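Local coordinates for chitinase (Thermococcus chitonophagus, PDB 5XSW), which probably hydrolyses chitin internally as an endochitinase, this chain being the C-terminal part of a longer protein, at residues 172-184 / 211-225. Residues are numbered along the deposited sequence; the frame is centred on the assembly and turned at random. Where two conformers were deposited one is given.
Sequences PLNLASSARMWVP and AKENWGTAVTKDPAF. With NDG (2-acetamido-2-deoxy-alpha-D-glucopyranose), chain C; NAG (2-acetamido-2-deoxy-beta-D-glucopyranose), chain B.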
ATOM      1  N   PRO A 172     -18.061   9.123 -24.784  0.55 30.97           N
ATOM      2  CA  PRO A 172     -17.017  10.172 -24.774  0.55 34.52           C
ATOM      3  C   PRO A 172     -15.855   9.860 -23.801  0.55 34.44           C
ATOM      4  O   PRO A 172     -15.828  10.316 -22.640  0.55 30.11           O
ATOM      5  CB  PRO A 172     -17.788  11.430 -24.331  0.55 38.16           C
ATOM      6  CG  PRO A 172     -18.939  10.868 -23.448  0.55 36.58           C
ATOM      7  CD  PRO A 172     -19.320   9.549 -24.130  0.55 33.16           C
ATOM      8  N   LEU A 173     -14.864   9.124 -24.293  1.00 34.16           N
ATOM      9  CA  LEU A 173     -13.851   8.550 -23.422  1.00 31.55           C
ATOM     10  C   LEU A 173     -12.897   9.665 -23.072  1.00 28.90           C
ATOM     11  O   LEU A 173     -12.275  10.264 -23.976  1.00 26.56           O
ATOM     12  CB  LEU A 173     -13.077   7.420 -24.137  1.00 27.82           C
ATOM     13  CG  LEU A 173     -11.744   6.994 -23.520  1.00 26.60           C
ATOM     14  CD1 LEU A 173     -11.946   6.432 -22.081  1.00 24.60           C
ATOM     15  CD2 LEU A 173     -11.159   5.890 -24.450  1.00 24.68           C
ATOM     16  N   ASN A 174     -12.729   9.922 -21.772  1.00 27.75           N
ATOM     17  CA  ASN A 174     -11.797  10.956 -21.316  1.00 26.94           C
ATOM     18  C   ASN A 174     -12.016  12.292 -22.018  1.00 27.18           C
ATOM     19  O   ASN A 174     -11.050  12.998 -22.282  1.00 30.08           O
ATOM     20  CB  ASN A 174     -10.351  10.494 -21.503  1.00 24.13           C
ATOM     21  CG  ASN A 174     -10.004   9.388 -20.527  1.00 30.76           C
ATOM     22  OD1 ASN A 174     -10.678   9.284 -19.498  1.00 28.37           O
ATOM     23  ND2 ASN A 174      -8.992   8.543 -20.844  1.00 25.52           N
ATOM     24  N   LEU A 175     -13.284  12.553 -22.330  1.00 31.53           N
ATOM     25  CA  LEU A 175     -13.795  13.780 -22.986  1.00 37.86           C
ATOM     26  C   LEU A 175     -13.458  13.869 -24.480  1.00 44.09           C
ATOM     27  O   LEU A 175     -13.671  14.913 -25.112  1.00 40.05           O
ATOM     28  CB  LEU A 175     -13.281  15.031 -22.290  1.00 41.23           C
ATOM     29  CG  LEU A 175     -13.622  15.196 -20.798  1.00 38.96           C
ATOM     30  CD1 LEU A 175     -13.180  16.589 -20.338  1.00 42.78           C
ATOM     31  CD2 LEU A 175     -15.085  14.991 -20.552  1.00 36.59           C
ATOM     32  N   ALA A 176     -12.915  12.805 -25.055  1.00 34.52           N
ATOM     33  CA  ALA A 176     -12.707  12.817 -26.508  1.00 32.10           C
ATOM     34  C   ALA A 176     -14.041  12.531 -27.200  1.00 29.83           C
ATOM     35  O   ALA A 176     -14.925  11.891 -26.621  1.00 32.08           O
ATOM     36  CB  ALA A 176     -11.653  11.783 -26.898  1.00 35.36           C
ATOM     37  N   SER A 177     -14.228  12.956 -28.446  1.00 32.43           N
ATOM     38  CA  SER A 177     -15.552  12.737 -29.049  1.00 32.75           C
ATOM     39  C   SER A 177     -15.788  11.276 -29.414  1.00 35.70           C
ATOM     40  O   SER A 177     -16.941  10.810 -29.474  1.00 32.60           O
ATOM     41  CB  SER A 177     -15.719  13.610 -30.312  1.00 37.47           C
ATOM     42  OG  SER A 177     -14.573  13.451 -31.135  1.00 38.25           O
ATOM     43  N   SER A 178     -14.705  10.545 -29.687  1.00 32.96           N
ATOM     44  CA  SER A 178     -14.837   9.120 -30.015  1.00 26.89           C
ATOM     45  C   SER A 178     -13.463   8.432 -29.812  1.00 26.92           C
ATOM     46  O   SER A 178     -12.449   9.100 -29.597  1.00 29.74           O
ATOM     47  CB  SER A 178     -15.323   8.951 -31.442  1.00 33.68           C
ATOM     48  OG  SER A 178     -14.281   9.341 -32.305  1.00 33.47           O
ATOM     49  N   ALA A 179     -13.436   7.106 -29.839  1.00 28.61           N
ATOM     50  CA  ALA A 179     -12.162   6.407 -29.700  1.00 26.48           C
ATOM     51  C   ALA A 179     -12.226   5.075 -30.458  1.00 26.04           C
ATOM     52  O   ALA A 179     -13.279   4.673 -30.917  1.00 30.07           O
ATOM     53  CB  ALA A 179     -11.840   6.171 -28.196  1.00 25.34           C
ATOM     54  N   ARG A 180     -11.086   4.409 -30.567  1.00 24.49           N
ATOM     55  CA  ARG A 180     -11.044   3.044 -31.094  1.00 26.67           C
ATOM     56  C   ARG A 180     -10.126   2.217 -30.243  1.00 21.83           C
ATOM     57  O   ARG A 180      -8.995   2.628 -29.972  1.00 25.94           O
ATOM     58  CB  ARG A 180     -10.553   3.082 -32.547  1.00 25.45           C
ATOM     59  CG  ARG A 180     -10.187   1.732 -33.160  1.00 25.51           C
ATOM     60  CD  ARG A 180      -9.609   1.971 -34.630  1.00 25.52           C
ATOM     61  NE  ARG A 180      -9.191   0.669 -35.172  1.00 29.34           N
ATOM     62  CZ  ARG A 180      -9.060   0.413 -36.467  1.00 31.22           C
ATOM     63  NH1 ARG A 180      -9.299   1.365 -37.363  1.00 26.25           N
ATOM     64  NH2 ARG A 180      -8.698  -0.801 -36.839  1.00 28.99           N
ATOM     65  N   MET A 181     -10.581   1.047 -29.820  1.00 22.60           N
ATOM     66  CA  MET A 181      -9.723   0.187 -28.983  1.00 23.13           C
ATOM     67  C   MET A 181      -8.609  -0.420 -29.820  1.00 28.36           C
ATOM     68  O   MET A 181      -8.832  -0.749 -30.997  1.00 26.88           O
ATOM     69  CB  MET A 181     -10.581  -0.919 -28.335  1.00 25.52           C
ATOM     70  CG  MET A 181     -11.791  -0.361 -27.570  1.00 27.14           C
ATOM     71  SD  MET A 181     -11.324   0.868 -26.254  1.00 24.75           S
ATOM     72  CE  MET A 181     -10.332  -0.139 -25.137  1.00 21.17           C
ATOM     73  N   TRP A 182      -7.424  -0.570 -29.238  1.00 23.48           N
ATOM     74  CA  TRP A 182      -6.302  -1.210 -29.940  1.00 25.56           C
ATOM     75  C   TRP A 182      -5.400  -1.840 -28.903  1.00 26.51           C
ATOM     76  O   TRP A 182      -5.371  -1.447 -27.714  1.00 23.39           O
ATOM     77  CB  TRP A 182      -5.514  -0.213 -30.851  1.00 25.14           C
ATOM     78  CG  TRP A 182      -4.387   0.500 -30.167  1.00 26.78           C
ATOM     79  CD1 TRP A 182      -4.487   1.282 -29.029  1.00 34.86           C
ATOM     80  CD2 TRP A 182      -3.025   0.542 -30.559  1.00 23.42           C
ATOM     81  NE1 TRP A 182      -3.258   1.803 -28.707  1.00 27.52           N
ATOM     82  CE2 TRP A 182      -2.347   1.377 -29.638  1.00 23.41           C
ATOM     83  CE3 TRP A 182      -2.292  -0.034 -31.628  1.00 29.37           C
ATOM     84  CZ2 TRP A 182      -0.980   1.624 -29.718  1.00 23.75           C
ATOM     85  CZ3 TRP A 182      -0.912   0.213 -31.692  1.00 28.79           C
ATOM     86  CH2 TRP A 182      -0.279   1.028 -30.745  1.00 29.64           C
ATOM     87  N   VAL A 183      -4.707  -2.872 -29.339  1.00 23.42           N
ATOM     88  CA  VAL A 183      -3.800  -3.616 -28.502  1.00 23.67           C
ATOM     89  C   VAL A 183      -2.388  -3.142 -28.872  1.00 29.28           C
ATOM     90  O   VAL A 183      -1.949  -3.375 -30.006  1.00 27.25           O
ATOM     91  CB  VAL A 183      -3.945  -5.138 -28.747  1.00 24.17           C
ATOM     92  CG1 VAL A 183      -2.785  -5.876 -28.066  1.00 24.78           C
ATOM     93  CG2 VAL A 183      -5.365  -5.644 -28.232  1.00 19.10           C
ATOM     94  N   PRO A 184      -1.665  -2.477 -27.940  1.00 28.23           N
ATOM     95  CA  PRO A 184      -0.355  -1.907 -28.337  1.00 28.31           C
ATOM     96  C   PRO A 184       0.674  -2.912 -28.859  1.00 28.74           C
ATOM     97  O   PRO A 184       1.429  -2.583 -29.758  1.00 27.04           O
ATOM     98  CB  PRO A 184       0.168  -1.277 -27.015  1.00 26.60           C
ATOM     99  CG  PRO A 184      -1.129  -0.858 -26.302  1.00 27.98           C
ATOM    100  CD  PRO A 184      -2.088  -2.017 -26.595  1.00 24.70           C
ATOM    101  N   ALA A 211      -7.879   2.005 -20.884  1.00 19.92           N
ATOM    102  CA  ALA A 211      -8.245   3.112 -21.756  1.00 20.73           C
ATOM    103  C   ALA A 211      -8.680   4.346 -20.892  1.00 22.95           C
ATOM    104  O   ALA A 211      -8.266   5.506 -21.127  1.00 23.78           O
ATOM    105  CB  ALA A 211      -9.374   2.674 -22.713  1.00 20.81           C
ATOM    106  N   LYS A 212      -9.510   4.070 -19.887  1.00 20.94           N
ATOM    107  CA  LYS A 212      -9.978   5.120 -18.958  1.00 19.87           C
ATOM    108  C   LYS A 212      -8.798   5.684 -18.166  1.00 20.51           C
ATOM    109  O   LYS A 212      -8.649   6.927 -18.056  1.00 23.68           O
ATOM    110  CB  LYS A 212     -11.064   4.554 -18.009  1.00 20.31           C
ATOM    111  CG  LYS A 212     -11.451   5.535 -16.878  1.00 23.02           C
ATOM    112  CD  LYS A 212     -11.998   6.855 -17.479  1.00 24.99           C
ATOM    113  CE  LYS A 212     -11.710   8.024 -16.547  1.00 28.40           C
ATOM    114  NZ  LYS A 212     -12.080   9.348 -17.079  1.00 23.28           N
ATOM    115  N   GLU A 213      -7.966   4.809 -17.620  1.00 20.36           N
ATOM    116  CA  GLU A 213      -6.889   5.250 -16.698  1.00 21.34           C
ATOM    117  C   GLU A 213      -5.814   6.068 -17.376  1.00 24.68           C
ATOM    118  O   GLU A 213      -5.297   7.027 -16.775  1.00 23.49           O
ATOM    119  CB  GLU A 213      -6.214   4.052 -16.032  1.00 18.51           C
ATOM    120  CG  GLU A 213      -7.154   3.379 -14.981  1.00 20.25           C
ATOM    121  CD  GLU A 213      -7.384   4.223 -13.740  1.00 27.96           C
ATOM    122  OE1 GLU A 213      -8.173   3.732 -12.887  1.00 24.01           O
ATOM    123  OE2 GLU A 213      -6.727   5.307 -13.579  1.00 23.30           O
ATOM    124  N   ASN A 214      -5.415   5.669 -18.595  1.00 19.86           N
ATOM    125  CA  ASN A 214      -4.302   6.386 -19.255  1.00 17.59           C
ATOM    126  C   ASN A 214      -4.235   6.134 -20.744  1.00 18.78           C
ATOM    127  O   ASN A 214      -3.144   6.072 -21.311  1.00 22.36           O
ATOM    128  CB  ASN A 214      -2.977   5.958 -18.562  1.00 18.41           C
ATOM    129  CG  ASN A 214      -1.747   6.818 -18.932  1.00 17.73           C
ATOM    130  OD1 ASN A 214      -1.855   7.939 -19.436  1.00 22.12           O
ATOM    131  ND2 ASN A 214      -0.543   6.251 -18.675  1.00 20.92           N
ATOM    132  N   TRP A 215      -5.392   5.961 -21.366  1.00 21.77           N
ATOM    133  CA  TRP A 215      -5.440   5.788 -22.823  1.00 20.59           C
ATOM    134  C   TRP A 215      -4.507   4.641 -23.239  1.00 21.69           C
ATOM    135  O   TRP A 215      -3.919   4.693 -24.300  1.00 23.65           O
ATOM    136  CB  TRP A 215      -5.006   7.102 -23.539  1.00 22.01           C
ATOM    137  CG  TRP A 215      -6.061   8.155 -23.638  1.00 22.78           C
ATOM    138  CD1 TRP A 215      -6.237   9.249 -22.768  1.00 24.45           C
ATOM    139  CD2 TRP A 215      -7.142   8.231 -24.593  1.00 21.58           C
ATOM    140  NE1 TRP A 215      -7.286  10.015 -23.216  1.00 25.70           N
ATOM    141  CE2 TRP A 215      -7.875   9.413 -24.306  1.00 22.18           C
ATOM    142  CE3 TRP A 215      -7.537   7.438 -25.686  1.00 21.30           C
ATOM    143  CZ2 TRP A 215      -8.978   9.829 -25.077  1.00 24.48           C
ATOM    144  CZ3 TRP A 215      -8.640   7.864 -26.466  1.00 22.17           C
ATOM    145  CH2 TRP A 215      -9.375   9.029 -26.123  1.00 29.22           C
ATOM    146  N   GLY A 216      -4.340   3.615 -22.406  1.00 22.79           N
ATOM    147  CA  GLY A 216      -3.288   2.631 -22.715  1.00 20.58           C
ATOM    148  C   GLY A 216      -3.638   1.811 -23.956  1.00 22.97           C
ATOM    149  O   GLY A 216      -2.770   1.383 -24.709  1.00 25.69           O
ATOM    150  N   THR A 217      -4.933   1.685 -24.221  1.00 22.11           N
ATOM    151  CA  THR A 217      -5.477   0.672 -25.140  1.00 23.11           C
ATOM    152  C   THR A 217      -6.520   1.280 -26.052  1.00 24.75           C
ATOM    153  O   THR A 217      -7.389   0.589 -26.528  1.00 22.58           O
ATOM    154  CB  THR A 217      -6.138  -0.466 -24.324  1.00 19.72           C
ATOM    155  OG1 THR A 217      -7.018   0.171 -23.363  1.00 21.48           O
ATOM    156  CG2 THR A 217      -5.076  -1.230 -23.545  1.00 20.68           C
ATOM    157  N   ALA A 218      -6.440   2.585 -26.288  1.00 22.02           N
ATOM    158  CA  ALA A 218      -7.375   3.208 -27.190  1.00 23.56           C
ATOM    159  C   ALA A 218      -6.681   4.352 -27.905  1.00 25.33           C
ATOM    160  O   ALA A 218      -5.783   4.990 -27.353  1.00 21.94           O
ATOM    161  CB  ALA A 218      -8.604   3.710 -26.452  1.00 23.29           C
ATOM    162  N   VAL A 219      -7.109   4.615 -29.144  1.00 24.95           N
ATOM    163  CA  VAL A 219      -6.559   5.754 -29.892  1.00 23.46           C
ATOM    164  C   VAL A 219      -7.762   6.587 -30.292  1.00 21.89           C
ATOM    165  O   VAL A 219      -8.873   6.133 -30.113  1.00 25.50           O
ATOM    166  CB  VAL A 219      -5.745   5.315 -31.145  1.00 23.98           C
ATOM    167  CG1 VAL A 219      -4.443   4.598 -30.708  1.00 24.71           C
ATOM    168  CG2 VAL A 219      -6.629   4.401 -32.061  1.00 27.21           C
ATOM    169  N   THR A 220      -7.543   7.774 -30.881  1.00 22.44           N
ATOM    170  CA  THR A 220      -8.683   8.620 -31.242  1.00 25.09           C
ATOM    171  C   THR A 220      -8.313   9.475 -32.467  1.00 24.46           C
ATOM    172  O   THR A 220      -7.141   9.789 -32.693  1.00 24.33           O
ATOM    173  CB  THR A 220      -9.123   9.558 -30.028  1.00 28.16           C
ATOM    174  OG1 THR A 220     -10.205  10.393 -30.437  1.00 29.54           O
ATOM    175  CG2 THR A 220      -7.960  10.443 -29.566  1.00 26.13           C
ATOM    176  N   LYS A 221      -9.319   9.833 -33.257  1.00 25.62           N
ATOM    177  CA  LYS A 221      -9.131  10.854 -34.307  1.00 29.27           C
ATOM    178  C   LYS A 221      -9.421  12.258 -33.830  1.00 34.83           C
ATOM    179  O   LYS A 221      -9.314  13.184 -34.593  1.00 38.30           O
ATOM    180  CB  LYS A 221     -10.023  10.572 -35.508  1.00 33.66           C
ATOM    181  CG  LYS A 221      -9.872   9.202 -36.074  1.00 33.28           C
ATOM    182  CD  LYS A 221     -10.597   9.107 -37.394  1.00 44.37           C
ATOM    183  CE  LYS A 221     -10.079   7.963 -38.263  1.00 56.70           C
ATOM    184  NZ  LYS A 221     -11.194   7.399 -39.096  1.00 58.88           N
ATOM    185  N   ASP A 222      -9.829  12.403 -32.572  1.00 32.28           N
ATOM    186  CA  ASP A 222     -10.146  13.718 -31.989  1.00 31.63           C
ATOM    187  C   ASP A 222      -8.916  14.587 -31.995  1.00 40.41           C
ATOM    188  O   ASP A 222      -7.917  14.260 -31.349  1.00 38.85           O
ATOM    189  CB  ASP A 222     -10.671  13.573 -30.546  1.00 32.24           C
ATOM    190  CG  ASP A 222     -11.346  14.863 -30.023  1.00 39.56           C
ATOM    191  OD1 ASP A 222     -10.878  15.972 -30.345  1.00 37.98           O
ATOM    192  OD2 ASP A 222     -12.340  14.743 -29.287  1.00 34.14           O
ATOM    193  N   PRO A 223      -8.958  15.703 -32.756  1.00 47.43           N
ATOM    194  CA  PRO A 223      -7.705  16.446 -32.954  1.00 49.80           C
ATOM    195  C   PRO A 223      -7.311  17.277 -31.721  1.00 44.95           C
ATOM    196  O   PRO A 223      -6.173  17.730 -31.648  1.00 55.26           O
ATOM    197  CB  PRO A 223      -8.014  17.337 -34.170  1.00 51.92           C
ATOM    198  CG  PRO A 223      -9.505  17.545 -34.096  1.00 48.99           C
ATOM    199  CD  PRO A 223     -10.083  16.258 -33.540  1.00 43.90           C
ATOM    200  N   ALA A 224      -8.216  17.432 -30.757  1.00 44.37           N
ATOM    201  CA  ALA A 224      -7.886  18.045 -29.478  1.00 41.22           C
ATOM    202  C   ALA A 224      -6.858  17.206 -28.724  1.00 53.83           C
ATOM    203  O   ALA A 224      -6.222  17.664 -27.779  1.00 49.13           O
ATOM    204  CB  ALA A 224      -9.142  18.200 -28.635  1.00 41.20           C
ATOM    205  N   PHE A 225      -6.726  15.947 -29.117  1.00 44.47           N
ATOM    206  CA  PHE A 225      -5.996  15.009 -28.287  1.00 49.99           C
ATOM    207  C   PHE A 225      -4.656  14.619 -28.814  1.00 55.75           C
ATOM    208  O   PHE A 225      -4.467  13.469 -29.205  1.00 52.95           O
ATOM    209  CB  PHE A 225      -6.822  13.755 -28.077  1.00 41.57           C
ATOM    210  CG  PHE A 225      -7.875  13.948 -27.108  1.00 40.47           C
ATOM    211  CD1 PHE A 225      -9.022  14.632 -27.457  1.00 42.58           C
ATOM    212  CD2 PHE A 225      -7.708  13.538 -25.815  1.00 42.41           C
ATOM    213  CE1 PHE A 225      -9.984  14.877 -26.540  1.00 39.47           C
ATOM    214  CE2 PHE A 225      -8.684  13.761 -24.903  1.00 36.29           C
ATOM    215  CZ  PHE A 225      -9.821  14.420 -25.246  1.00 48.00           C
TER
HETATM  216  C1  NDG C   1      -9.037  12.963 -18.985  1.00 31.31           C
HETATM  217  C2  NDG C   1      -9.906  12.331 -17.902  1.00 31.54           C
HETATM  218  C3  NDG C   1      -9.104  11.785 -16.767  1.00 26.99           C
HETATM  219  C4  NDG C   1      -7.943  10.899 -17.180  1.00 25.19           C
HETATM  220  C5  NDG C   1      -7.083  11.610 -18.231  1.00 26.23           C
HETATM  221  C6  NDG C   1      -6.094  10.663 -18.894  1.00 27.03           C
HETATM  222  C7  NDG C   1     -12.222  13.228 -17.611  1.00 32.71           C
HETATM  223  C8  NDG C   1     -13.218  14.296 -17.032  1.00 28.05           C
HETATM  224  O5  NDG C   1      -7.888  12.081 -19.337  1.00 28.90           O
HETATM  225  O3  NDG C   1     -10.018  11.022 -15.941  1.00 27.01           O
HETATM  226  O4  NDG C   1      -7.023  10.787 -16.093  1.00 26.22           O
HETATM  227  O6  NDG C   1      -5.206  11.392 -19.752  1.00 27.95           O
HETATM  228  O7  NDG C   1     -12.608  12.234 -18.196  1.00 27.68           O
HETATM  229  N2  NDG C   1     -10.812  13.363 -17.413  1.00 28.01           N
HETATM  230  O1  NDG C   1      -8.469  14.111 -18.516  1.00 37.53           O
HETATM  231  C1  NAG B   2      -7.039   9.595 -15.331  1.00 24.68           C
HETATM  232  C2  NAG B   2      -5.787   9.505 -14.543  1.00 23.24           C
HETATM  233  C3  NAG B   2      -5.862   8.390 -13.513  1.00 25.02           C
HETATM  234  C4  NAG B   2      -7.089   8.477 -12.654  1.00 24.99           C
HETATM  235  C5  NAG B   2      -8.275   8.516 -13.529  1.00 22.54           C
HETATM  236  C6  NAG B   2      -9.496   8.683 -12.665  1.00 25.90           C
HETATM  237  C7  NAG B   2      -3.505  10.081 -15.477  1.00 30.55           C
HETATM  238  C8  NAG B   2      -2.353   9.735 -16.458  1.00 26.08           C
HETATM  239  N2  NAG B   2      -4.658   9.274 -15.468  1.00 22.52           N
HETATM  240  O3  NAG B   2      -4.702   8.362 -12.654  1.00 24.07           O
HETATM  241  O4  NAG B   2      -7.257   7.270 -11.880  1.00 24.83           O
HETATM  242  O5  NAG B   2      -8.217   9.661 -14.449  1.00 22.93           O
HETATM  243  O6  NAG B   2     -10.534   8.831 -13.626  1.00 31.11           O
HETATM  244  O7  NAG B   2      -3.457  11.022 -14.677  1.00 29.95           O
HETATM  245  O   HOH W   1     -14.193   9.057 -19.449  1.00 28.84           O
HETATM  246  O   HOH W   2     -13.373  16.513 -27.631  1.00 51.59           O
HETATM  247  O   HOH W   3     -11.743   8.248 -32.929  1.00 31.37           O
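Asn174 reaches from the loop before strand 179-181 to Ala211 and Lys212 of helix 203-214. Both segments run on from the glycan pocket into a small antiparallel sheet in which strand 179-181 lies between 168-169 and 218-219. The Asn174 amide is gripped at both ends. OD1 takes a bond from Lys212 NZ at 2.8 Å, the donor almost in line with the C=O (173°), while ND2 gives one to Lys212 O at 3.2 Å, lying nearly in the amide plane, and a weak one to Ala211 O. The same lysine nitrogen bonds O3 of the NDG sugar and Gly372 O, so Asn174, which also touches the sugar directly (CA to NDG O7, 3.5 Å), is likely to help orient the Lys212 amine. With CG anti to the carbonyl carbon (chi1 -70°), the amide nitrogen comes over one face of Trp215, and Leu173 CD2 sits over the six-membered ring on that same face, 4.1 Å from its centroid. Without the indole, as with an alanine at Trp215, the gap under Leu173 CD2 and the Asn174 amide would probably let that amide turn, disturbing its hold on Lys212. At the indole edge Ala176 CB meets Trp215 CH2, and it also lies over the ring of Phe225, 3.8 Å from its centroid. Further along, Arg180 and Val219 form a hydrogen-bonded pair, followed by the non-hydrogen-bonded pair Met181 and Ala218. Val219 has the second largest share of the buried surface: its CG1 presses on the five-membered ring of Trp182, whose opposite face meets Pro184 CA. Beyond the sheet, Thr220 OG1 donates to Ser178 O and closes an ST turn with Asp222 N, and Asp222 OD2 accepts from Ser177 N at 2.7 Å through its anti lone pair.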